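PDB 5TIP: major capsid protein from Paramecium bursaria Chlorella virus 1, which self-assembles, as trimers, into the icosahedral viral capsid of pseudo T=169 symmetry, about 190 nm in diameter. Local coordinates for residues T239-Q245 and T381-S386; A166-H170 and I425-G430; K77-G81 and E138-A142. All coordinates share one frame; numbering follows the deposited sequence.

Contact 1 (T239-Q245 and T381-S386); sequences TPSATTQ and TYKTCS
The loop 239-245 runs along residues 381-386 of the interrupted strand 376-387, and Cys-385 N reaches Ser-241 O (3.1 Å, 163° at the hydrogen) within that carbonyl's plane. A water links the two segments, accepting from Ser-241 N and lying 2.8 Å from Thr-244 O and 2.7 Å from Lys-383 O. Gln-245 closes the far end. With CG anti to the carbonyl carbon (chi1 -61°) and the chain extended beyond it, its amide crosses the strand, and NE2 donates to Tyr-382 O at 3.2 Å. The carbonyl lies close to the amide plane of Gln-245, yet NE2 sits above the carbonyl plane, 35° out of it. Asp-313 takes a second bond from NE2, so the amide's rotation is fixed by two acceptors. Its CG also passes 3.2 Å from Thr-384 OG1, the two side chains crossing at about a right angle; a second water joins this hydroxyl to Gln-245 OE1, weakly on the amide side. At the other end Pro-240 N lies over the rim of one face of the Tyr-382 ring, and Pro-240 CB packs 4.1 Å from Tyr-382 CG, while the phenol OH bonds to Gln-248. A compact, rigid, largely apolar proline suits a place beside the aromatic ring. Ala-242 CB lies 3.2 Å from Cys-385 O, a buried carbonyl oxygen with no hydrogen-bond partner in the model; a small residue suits so close an approach. An ST turn, in which Ser-241 OG accepts from Thr-243 N, here meets an inverse gamma turn centred on Cys-385, where a loop folds onto a broken strand of a mixed sheet in the C-terminal hexon-clan region.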
loop_
_atom_site.group_PDB
_atom_site.type_symbol
_atom_site.label_atom_id
_atom_site.label_comp_id
_atom_site.label_asym_id
_atom_site.label_seq_id
_atom_site.Cartn_x
_atom_site.Cartn_y
_atom_site.Cartn_z
ATOM N N THR A 239 27.693 -22.309 8.749
ATOM C CA THR A 239 29.001 -22.253 9.401
ATOM C C THR A 239 29.694 -20.936 9.078
ATOM O O THR A 239 30.708 -20.913 8.370
ATOM C CB THR A 239 29.877 -23.435 8.979
ATOM O OG1 THR A 239 30.102 -23.384 7.564
ATOM C CG2 THR A 239 29.215 -24.755 9.338
ATOM N N PRO A 240 29.186 -19.813 9.561
ATOM C CA PRO A 240 29.852 -18.509 9.330
ATOM C C PRO A 240 31.047 -18.470 10.295
ATOM O O PRO A 240 30.922 -19.013 11.391
ATOM C CB PRO A 240 28.817 -17.468 9.634
ATOM C CG PRO A 240 27.764 -18.183 10.409
ATOM C CD PRO A 240 27.781 -19.623 9.973
ATOM N N SER A 241 32.109 -17.785 9.966
ATOM C CA SER A 241 33.340 -17.713 10.735
ATOM C C SER A 241 33.703 -16.265 11.029
ATOM O O SER A 241 33.244 -15.335 10.360
ATOM C CB SER A 241 34.494 -18.404 9.993
ATOM O OG SER A 241 35.748 -18.048 10.547
ATOM N N ALA A 242 34.544 -16.088 12.047
ATOM C CA ALA A 242 34.979 -14.770 12.483
ATOM C C ALA A 242 36.371 -14.405 11.985
ATOM O O ALA A 242 36.807 -13.268 12.198
ATOM C CB ALA A 242 34.947 -14.683 14.014
ATOM N N THR A 243 37.075 -15.331 11.331
ATOM C CA THR A 243 38.434 -15.095 10.863
ATOM C C THR A 243 38.583 -15.127 9.350
ATOM O O THR A 243 39.566 -14.581 8.838
ATOM C CB THR A 243 39.401 -16.127 11.468
ATOM O OG1 THR A 243 38.827 -17.436 11.378
ATOM C CG2 THR A 243 39.687 -15.800 12.925
ATOM N N THR A 244 37.648 -15.736 8.626
ATOM C CA THR A 244 37.714 -15.809 7.173
ATOM C C THR A 244 36.294 -15.836 6.623
ATOM O O THR A 244 35.313 -15.792 7.371
ATOM C CB THR A 244 38.507 -17.038 6.718
ATOM O OG1 THR A 244 38.612 -17.042 5.288
ATOM C CG2 THR A 244 37.814 -18.312 7.174
ATOM N N GLN A 245 36.190 -15.903 5.298
ATOM C CA GLN A 245 34.902 -15.998 4.613
ATOM C C GLN A 245 34.637 -17.468 4.315
ATOM O O GLN A 245 35.223 -18.043 3.394
ATOM C CB GLN A 245 34.894 -15.159 3.339
ATOM C CG GLN A 245 35.125 -13.677 3.571
ATOM C CD GLN A 245 34.692 -12.825 2.394
ATOM O OE1 GLN A 245 35.461 -12.011 1.885
ATOM N NE2 GLN A 245 33.448 -13.002 1.963
ATOM N N THR A 381 28.322 -17.854 0.454
ATOM C CA THR A 381 29.569 -17.303 0.966
ATOM C C THR A 381 29.225 -16.286 2.041
ATOM O O THR A 381 28.438 -15.367 1.796
ATOM C CB THR A 381 30.401 -16.647 -0.144
ATOM O OG1 THR A 381 30.769 -17.635 -1.115
ATOM C CG2 THR A 381 31.664 -16.020 0.433
ATOM N N TYR A 382 29.808 -16.452 3.221
ATOM C CA TYR A 382 29.478 -15.627 4.372
ATOM C C TYR A 382 30.475 -14.486 4.525
ATOM O O TYR A 382 31.617 -14.555 4.065
ATOM C CB TYR A 382 29.449 -16.469 5.650
ATOM C CG TYR A 382 28.492 -17.634 5.577
ATOM C CD1 TYR A 382 27.127 -17.443 5.717
ATOM C CD2 TYR A 382 28.954 -18.923 5.355
ATOM C CE1 TYR A 382 26.249 -18.504 5.647
ATOM C CE2 TYR A 382 28.082 -19.990 5.282
ATOM C CZ TYR A 382 26.730 -19.775 5.428
ATOM O OH TYR A 382 25.852 -20.831 5.356
ATOM N N LYS A 383 30.017 -13.423 5.177
ATOM C CA LYS A 383 30.899 -12.323 5.521
ATOM C C LYS A 383 31.863 -12.744 6.624
ATOM O O LYS A 383 31.665 -13.750 7.312
ATOM C CB LYS A 383 30.091 -11.106 5.970
ATOM C CG LYS A 383 29.082 -10.612 4.949
ATOM C CD LYS A 383 28.279 -9.452 5.508
ATOM C CE LYS A 383 27.208 -8.994 4.534
ATOM N NZ LYS A 383 26.371 -7.910 5.120
ATOM N N THR A 384 32.920 -11.958 6.789
ATOM C CA THR A 384 33.854 -12.168 7.890
ATOM C C THR A 384 33.279 -11.504 9.133
ATOM O O THR A 384 33.216 -10.273 9.216
ATOM C CB THR A 384 35.228 -11.601 7.548
ATOM O OG1 THR A 384 35.729 -12.234 6.364
ATOM C CG2 THR A 384 36.199 -11.846 8.690
ATOM N N CYS A 385 32.854 -12.317 10.100
ATOM C CA CYS A 385 32.229 -11.814 11.323
ATOM C C CYS A 385 33.317 -11.297 12.268
ATOM O O CYS A 385 33.572 -11.839 13.345
ATOM C CB CYS A 385 31.391 -12.903 11.972
ATOM S SG CYS A 385 30.311 -13.772 10.816
ATOM N N SER A 386 33.961 -10.211 11.841
ATOM C CA SER A 386 35.118 -9.675 12.541
ATOM C C SER A 386 34.856 -8.351 13.242
ATOM O O SER A 386 35.739 -7.870 13.960
ATOM C CB SER A 386 36.289 -9.498 11.562
ATOM O OG SER A 386 35.931 -8.632 10.499
HETATM O O HOH W 1 32.597 -16.298 7.389
HETATM O O HOH W 2 35.309 -10.386 4.160
#

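Contact 2 (A166-H170 and I425-G430); sequences ALQYH and IMSGMG
Tyr-169 N donates to a lone pair of Gly-428 O at 2.9 Å, the direct hydrogen bond between the two turns. CA-H...O contacts accompany it: Gly-428 CA to Ala-166 O, 3.3 Å, and Leu-167 CA to Gly-428 O. A water bridges the segments, donating to Ala-166 O and accepting from Gly-428 N at 2.8 Å. The second turn is the type I' beta hairpin turn from Met-426 to Met-429, which joins strands 412-426 and 429-432; the first is a type I turn, Leu-167 to His-170, leading to strand 172-178. The contact thus binds a loop of the N-terminal region to a hairpin of the C-terminal one, both of the Hexon clan. Glycine suits position 428, where phi is positive and the ring of Tyr-169 and CG of Gln-168 crowd close. Among the aromatic contacts, Met-429 CB lies over the face of the His-170 imidazole, 3.5 Å from its centroid and 15° off the normal, a CH-pi contact. Met-429 CG continues across the same ring toward NE2 and CD2, and SD follows obliquely. The Tyr-169 ring instead turns its edge to Ser-427 O, 3.4 Å from CD2, while Gln-168 CG covers one face over its centre. Apolar packing is carried by Ile-425: chi1 of -63° sets CG2 anti to the backbone N, where it touches both Ala-166 CB and Leu-167 CD2 at 3.7 Å, and the leucine and isoleucine cross at about a right angle.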
loop_
_atom_site.group_PDB
_atom_site.type_symbol
_atom_site.label_atom_id
_atom_site.label_comp_id
_atom_site.label_asym_id
_atom_site.label_seq_id
_atom_site.Cartn_x
_atom_site.Cartn_y
_atom_site.Cartn_z
ATOM N N ALA A 166 -18.198 -31.518 -1.761
ATOM C CA ALA A 166 -17.667 -32.454 -2.739
ATOM C C ALA A 166 -16.733 -33.486 -2.117
ATOM O O ALA A 166 -16.098 -34.250 -2.850
ATOM C CB ALA A 166 -16.939 -31.695 -3.849
ATOM N N LEU A 167 -16.637 -33.527 -0.790
ATOM C CA LEU A 167 -15.738 -34.425 -0.071
ATOM C C LEU A 167 -16.501 -35.222 0.982
ATOM O O LEU A 167 -16.085 -35.317 2.139
ATOM C CB LEU A 167 -14.605 -33.639 0.584
ATOM C CG LEU A 167 -13.593 -32.915 -0.305
ATOM C CD1 LEU A 167 -12.693 -32.039 0.551
ATOM C CD2 LEU A 167 -12.767 -33.906 -1.101
ATOM N N GLN A 168 -17.638 -35.815 0.600
ATOM C CA GLN A 168 -18.480 -36.477 1.593
ATOM C C GLN A 168 -17.837 -37.728 2.182
ATOM O O GLN A 168 -18.269 -38.183 3.246
ATOM C CB GLN A 168 -19.843 -36.842 1.000
ATOM C CG GLN A 168 -19.814 -37.907 -0.081
ATOM C CD GLN A 168 -21.205 -38.407 -0.429
ATOM O OE1 GLN A 168 -22.127 -38.319 0.383
ATOM N NE2 GLN A 168 -21.366 -38.927 -1.640
ATOM N N TYR A 169 -16.827 -38.298 1.525
ATOM C CA TYR A 169 -16.157 -39.491 2.026
ATOM C C TYR A 169 -14.750 -39.225 2.537
ATOM O O TYR A 169 -14.058 -40.172 2.925
ATOM C CB TYR A 169 -16.113 -40.582 0.947
ATOM C CG TYR A 169 -17.468 -40.945 0.390
ATOM C CD1 TYR A 169 -18.464 -41.445 1.217
ATOM C CD2 TYR A 169 -17.745 -40.814 -0.963
ATOM C CE1 TYR A 169 -19.703 -41.786 0.716
ATOM C CE2 TYR A 169 -18.980 -41.156 -1.473
ATOM C CZ TYR A 169 -19.956 -41.641 -0.629
ATOM O OH TYR A 169 -21.190 -41.981 -1.132
ATOM N N HIS A 170 -14.303 -37.974 2.548
ATOM C CA HIS A 170 -12.982 -37.624 3.047
ATOM C C HIS A 170 -13.108 -36.584 4.147
ATOM O O HIS A 170 -13.863 -35.614 4.020
ATOM C CB HIS A 170 -12.075 -37.098 1.931
ATOM C CG HIS A 170 -11.297 -38.169 1.233
ATOM N ND1 HIS A 170 -10.326 -37.893 0.294
ATOM C CD2 HIS A 170 -11.342 -39.518 1.343
ATOM C CE1 HIS A 170 -9.807 -39.025 -0.144
ATOM N NE2 HIS A 170 -10.408 -40.027 0.474
ATOM N N ILE A 425 -10.820 -33.507 -7.112
ATOM C CA ILE A 425 -11.903 -33.889 -6.214
ATOM C C ILE A 425 -13.006 -34.519 -7.050
ATOM O O ILE A 425 -13.568 -33.865 -7.936
ATOM C CB ILE A 425 -12.436 -32.689 -5.414
ATOM C CG1 ILE A 425 -11.332 -32.134 -4.511
ATOM C CG2 ILE A 425 -13.649 -33.089 -4.601
ATOM C CD1 ILE A 425 -11.731 -30.916 -3.728
ATOM N N MET A 426 -13.314 -35.781 -6.768
ATOM C CA MET A 426 -14.306 -36.520 -7.533
ATOM C C MET A 426 -14.804 -37.681 -6.689
ATOM O O MET A 426 -14.044 -38.276 -5.921
ATOM C CB MET A 426 -13.726 -37.026 -8.861
ATOM C CG MET A 426 -14.746 -37.668 -9.790
ATOM S SD MET A 426 -14.012 -38.413 -11.261
ATOM C CE MET A 426 -13.321 -39.915 -10.570
ATOM N N SER A 427 -16.094 -37.992 -6.842
ATOM C CA SER A 427 -16.730 -39.117 -6.153
ATOM C C SER A 427 -16.588 -39.000 -4.638
ATOM O O SER A 427 -16.403 -39.995 -3.934
ATOM C CB SER A 427 -16.175 -40.454 -6.649
ATOM O OG SER A 427 -16.464 -40.646 -8.023
ATOM N N GLY A 428 -16.667 -37.771 -4.131
ATOM C CA GLY A 428 -16.620 -37.531 -2.703
ATOM C C GLY A 428 -15.254 -37.646 -2.066
ATOM O O GLY A 428 -15.166 -37.680 -0.833
ATOM N N MET A 429 -14.186 -37.709 -2.857
ATOM C CA MET A 429 -12.840 -37.860 -2.328
ATOM C C MET A 429 -11.890 -36.924 -3.059
ATOM O O MET A 429 -12.104 -36.579 -4.223
ATOM C CB MET A 429 -12.347 -39.309 -2.450
ATOM C CG MET A 429 -13.143 -40.304 -1.621
ATOM S SD MET A 429 -12.682 -42.012 -1.956
ATOM C CE MET A 429 -12.944 -42.090 -3.726
ATOM N N GLY A 430 -10.838 -36.516 -2.361
ATOM C CA GLY A 430 -9.840 -35.639 -2.937
ATOM C C GLY A 430 -8.449 -36.213 -2.774
ATOM O O GLY A 430 -8.150 -36.914 -1.808
HETATM O O HOH W 3 -17.176 -35.443 -5.509
#

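Contact 3 (K77-G81 and E138-A142); sequences KGGNG and ELVGA. With XYP (beta-D-xylopyranose), chain F; FUC (alpha-L-fucopyranose), chain B; GLA (alpha-D-galactopyranose), chain G; GLA (alpha-D-galactopyranose), chain C.
Two loops that shape part of the glycan pocket meet here. Residues 77-81 follow strand 65-76 and residues 138-142 lead into strand 143-149, its neighbour in an antiparallel sheet of the N-terminal half of this hexon-clan protein. Lys-77 faces both Gly-141 and Ala-142, as in a G1-type beta bulge next to a type II turn: Lys-77 N donates to Ala-142 O at 3.1 Å, and Gly-141 N returns a bond to Lys-77 O at 2.9 Å. Residues 139 to 142 form the turn, and its third position, Gly-141, has a positive phi, where any side chain would crowd the carbonyl of Val-140. Lys-77 is the long side chain that binds the two loops. Its CG stands between the backbone N and the carbonyl carbon (chi1 69°), and bends at chi3 and chi4 bring the chain back over both loops, CG and CD against Leu-139 O and CD 3.5 Å from Ala-142 CB. The ammonium NZ then donates to Gly-79 O at 2.7 Å and Glu-138 O at 3.2 Å, in each case from well above the carbonyl plane. The cation-pi contact with Trp-134 and these two backbone carbonyls together stabilise the buried ammonium group; the carboxylate of Glu-138 looks instead to Asn-136 N. Val-140 lays CG2 beside Asn-80 OD1 and against the Gly-79 backbone, its small branches fitting beside glycines. Leu-139 packs on Leu-396 of the second subunit, and Leu-139 CD2 lies against the xylose oxygens O3 and O2. On this same sugar Gly-81 N donates to O2 at 2.9 Å, an approach open because glycine has no CB, which would lie only 2.8 Å from that oxygen.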
loop_
_atom_site.group_PDB
_atom_site.type_symbol
_atom_site.label_atom_id
_atom_site.label_comp_id
_atom_site.label_asym_id
_atom_site.label_seq_id
_atom_site.Cartn_x
_atom_site.Cartn_y
_atom_site.Cartn_z
ATOM N N LYS A 77 1.090 -11.770 29.217
ATOM C CA LYS A 77 2.521 -11.534 29.093
ATOM C C LYS A 77 3.169 -11.440 30.468
ATOM O O LYS A 77 2.566 -10.947 31.426
ATOM C CB LYS A 77 2.789 -10.257 28.290
ATOM C CG LYS A 77 2.391 -8.961 28.981
ATOM C CD LYS A 77 2.196 -7.830 27.976
ATOM C CE LYS A 77 3.406 -7.655 27.073
ATOM N NZ LYS A 77 4.618 -7.214 27.814
ATOM N N GLY A 78 4.400 -11.939 30.562
ATOM C CA GLY A 78 5.150 -11.940 31.803
ATOM C C GLY A 78 6.289 -10.953 31.870
ATOM O O GLY A 78 7.082 -11.011 32.824
ATOM N N GLY A 79 6.416 -10.045 30.901
ATOM C CA GLY A 79 7.437 -9.020 30.928
ATOM C C GLY A 79 6.850 -7.665 30.574
ATOM O O GLY A 79 5.656 -7.537 30.295
ATOM N N ASN A 80 7.721 -6.659 30.586
ATOM C CA ASN A 80 7.287 -5.295 30.313
ATOM C C ASN A 80 7.370 -4.970 28.826
ATOM O O ASN A 80 7.219 -5.859 27.982
ATOM C CB ASN A 80 8.113 -4.301 31.131
ATOM C CG ASN A 80 7.801 -4.372 32.613
ATOM O OD1 ASN A 80 6.644 -4.517 33.009
ATOM N ND2 ASN A 80 8.835 -4.277 33.441
ATOM N N GLY A 81 7.609 -3.704 28.499
ATOM C CA GLY A 81 7.591 -3.293 27.106
ATOM C C GLY A 81 8.766 -3.869 26.334
ATOM O O GLY A 81 9.904 -3.882 26.804
ATOM N N GLU A 138 2.498 -2.690 26.583
ATOM C CA GLU A 138 1.805 -3.286 27.714
ATOM C C GLU A 138 2.801 -3.831 28.737
ATOM O O GLU A 138 3.945 -4.166 28.417
ATOM C CB GLU A 138 0.868 -4.401 27.245
ATOM C CG GLU A 138 -0.355 -3.917 26.472
ATOM C CD GLU A 138 -0.094 -3.760 24.984
ATOM O OE1 GLU A 138 1.086 -3.658 24.587
ATOM O OE2 GLU A 138 -1.072 -3.742 24.209
ATOM N N LEU A 139 2.346 -3.920 29.983
ATOM C CA LEU A 139 3.187 -4.312 31.103
ATOM C C LEU A 139 2.883 -5.747 31.526
ATOM O O LEU A 139 2.071 -6.447 30.917
ATOM C CB LEU A 139 3.003 -3.346 32.274
ATOM C CG LEU A 139 3.256 -1.868 31.977
ATOM C CD1 LEU A 139 2.834 -1.009 33.156
ATOM C CD2 LEU A 139 4.721 -1.641 31.641
ATOM N N VAL A 140 3.559 -6.184 32.594
ATOM C CA VAL A 140 3.364 -7.531 33.114
ATOM C C VAL A 140 1.899 -7.741 33.464
ATOM O O VAL A 140 1.232 -6.848 34.003
ATOM C CB VAL A 140 4.264 -7.768 34.338
ATOM C CG1 VAL A 140 4.120 -9.198 34.844
ATOM C CG2 VAL A 140 5.712 -7.462 34.003
ATOM N N GLY A 141 1.384 -8.924 33.139
ATOM C CA GLY A 141 0.025 -9.283 33.475
ATOM C C GLY A 141 -1.030 -8.830 32.492
ATOM O O GLY A 141 -2.219 -9.081 32.728
ATOM N N ALA A 142 -0.615 -8.192 31.405
ATOM C CA ALA A 142 -1.553 -7.746 30.388
ATOM C C ALA A 142 -2.085 -8.964 29.646
ATOM O O ALA A 142 -1.315 -9.810 29.204
ATOM C CB ALA A 142 -0.873 -6.792 29.422
HETATM C C1 XYP F . 9.050 0.900 29.295
HETATM C C2 XYP F . 8.653 -0.231 30.235
HETATM C C3 XYP F . 8.198 0.333 31.576
HETATM C C4 XYP F . 9.241 1.297 32.126
HETATM C C5 XYP F . 9.633 2.325 31.070
HETATM O O2 XYP F . 7.594 -0.997 29.650
HETATM O O3 XYP F . 7.997 -0.739 32.503
HETATM O O4 XYP F . 8.719 1.965 33.281
HETATM O O5 XYP F . 10.100 1.645 29.907
HETATM C C1 FUC B . 11.007 -0.780 25.167
HETATM C C2 FUC B . 11.836 -0.579 26.426
HETATM C C3 FUC B . 11.607 0.838 26.937
HETATM C C4 FUC B . 10.119 1.044 27.197
HETATM C C5 FUC B . 9.343 0.723 25.924
HETATM C C6 FUC B . 7.843 0.877 26.141
HETATM O O2 FUC B . 13.221 -0.791 26.139
HETATM O O3 FUC B . 12.372 1.081 28.122
HETATM O O4 FUC B . 9.712 0.191 28.273
HETATM O O5 FUC B . 9.635 -0.613 25.516
HETATM C C1 GLA G . -0.139 -4.834 39.181
HETATM C C2 GLA G . 0.628 -3.919 38.242
HETATM C C3 GLA G . -0.095 -3.890 36.902
HETATM C C4 GLA G . -0.153 -5.306 36.359
HETATM C C5 GLA G . -0.871 -6.217 37.347
HETATM C C6 GLA G . -0.908 -7.663 36.860
HETATM O O2 GLA G . 0.655 -2.615 38.829
HETATM O O3 GLA G . 0.578 -3.055 35.955
HETATM O O4 GLA G . 1.186 -5.771 36.176
HETATM O O5 GLA G . -0.225 -6.150 38.621
HETATM O O6 GLA G . -1.803 -8.435 37.670
HETATM C C1 GLA C . 13.972 -1.533 27.108
HETATM C C2 GLA C . 15.382 -1.392 26.546
HETATM C C3 GLA C . 15.553 -2.253 25.303
HETATM C C4 GLA C . 15.124 -3.685 25.588
HETATM C C5 GLA C . 13.730 -3.716 26.206
HETATM C C6 GLA C . 13.339 -5.143 26.569
HETATM O O2 GLA C . 15.635 -0.022 26.215
HETATM O O3 GLA C . 16.923 -2.236 24.893
HETATM O O4 GLA C . 16.057 -4.299 26.483
HETATM O O5 GLA C . 13.697 -2.906 27.378
HETATM O O6 GLA C . 13.600 -6.007 25.459
#

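The three contacts lie far apart in one capsid protein. Contact 1 and contact 2 stand on opposite sides of the chain's centre, about 53 Å between centres, with the centre of contact 3 about 38 Å and 48 Å from those of contacts 1 and 2. Contact 3 closes before either of the others opens, whereas the segments of contact 1 both fall between the two of contact 2. Contacts 1 and 3 each adjoin sugar: Ser-386 of contact 1 belongs to a glycan pocket, its side chain about 6 Å from a bound glucose, while contact 3 touches xylose, fucose and galactose. Contact 2 alone joins the N-terminal and C-terminal regions; contact 3 alone touches another subunit.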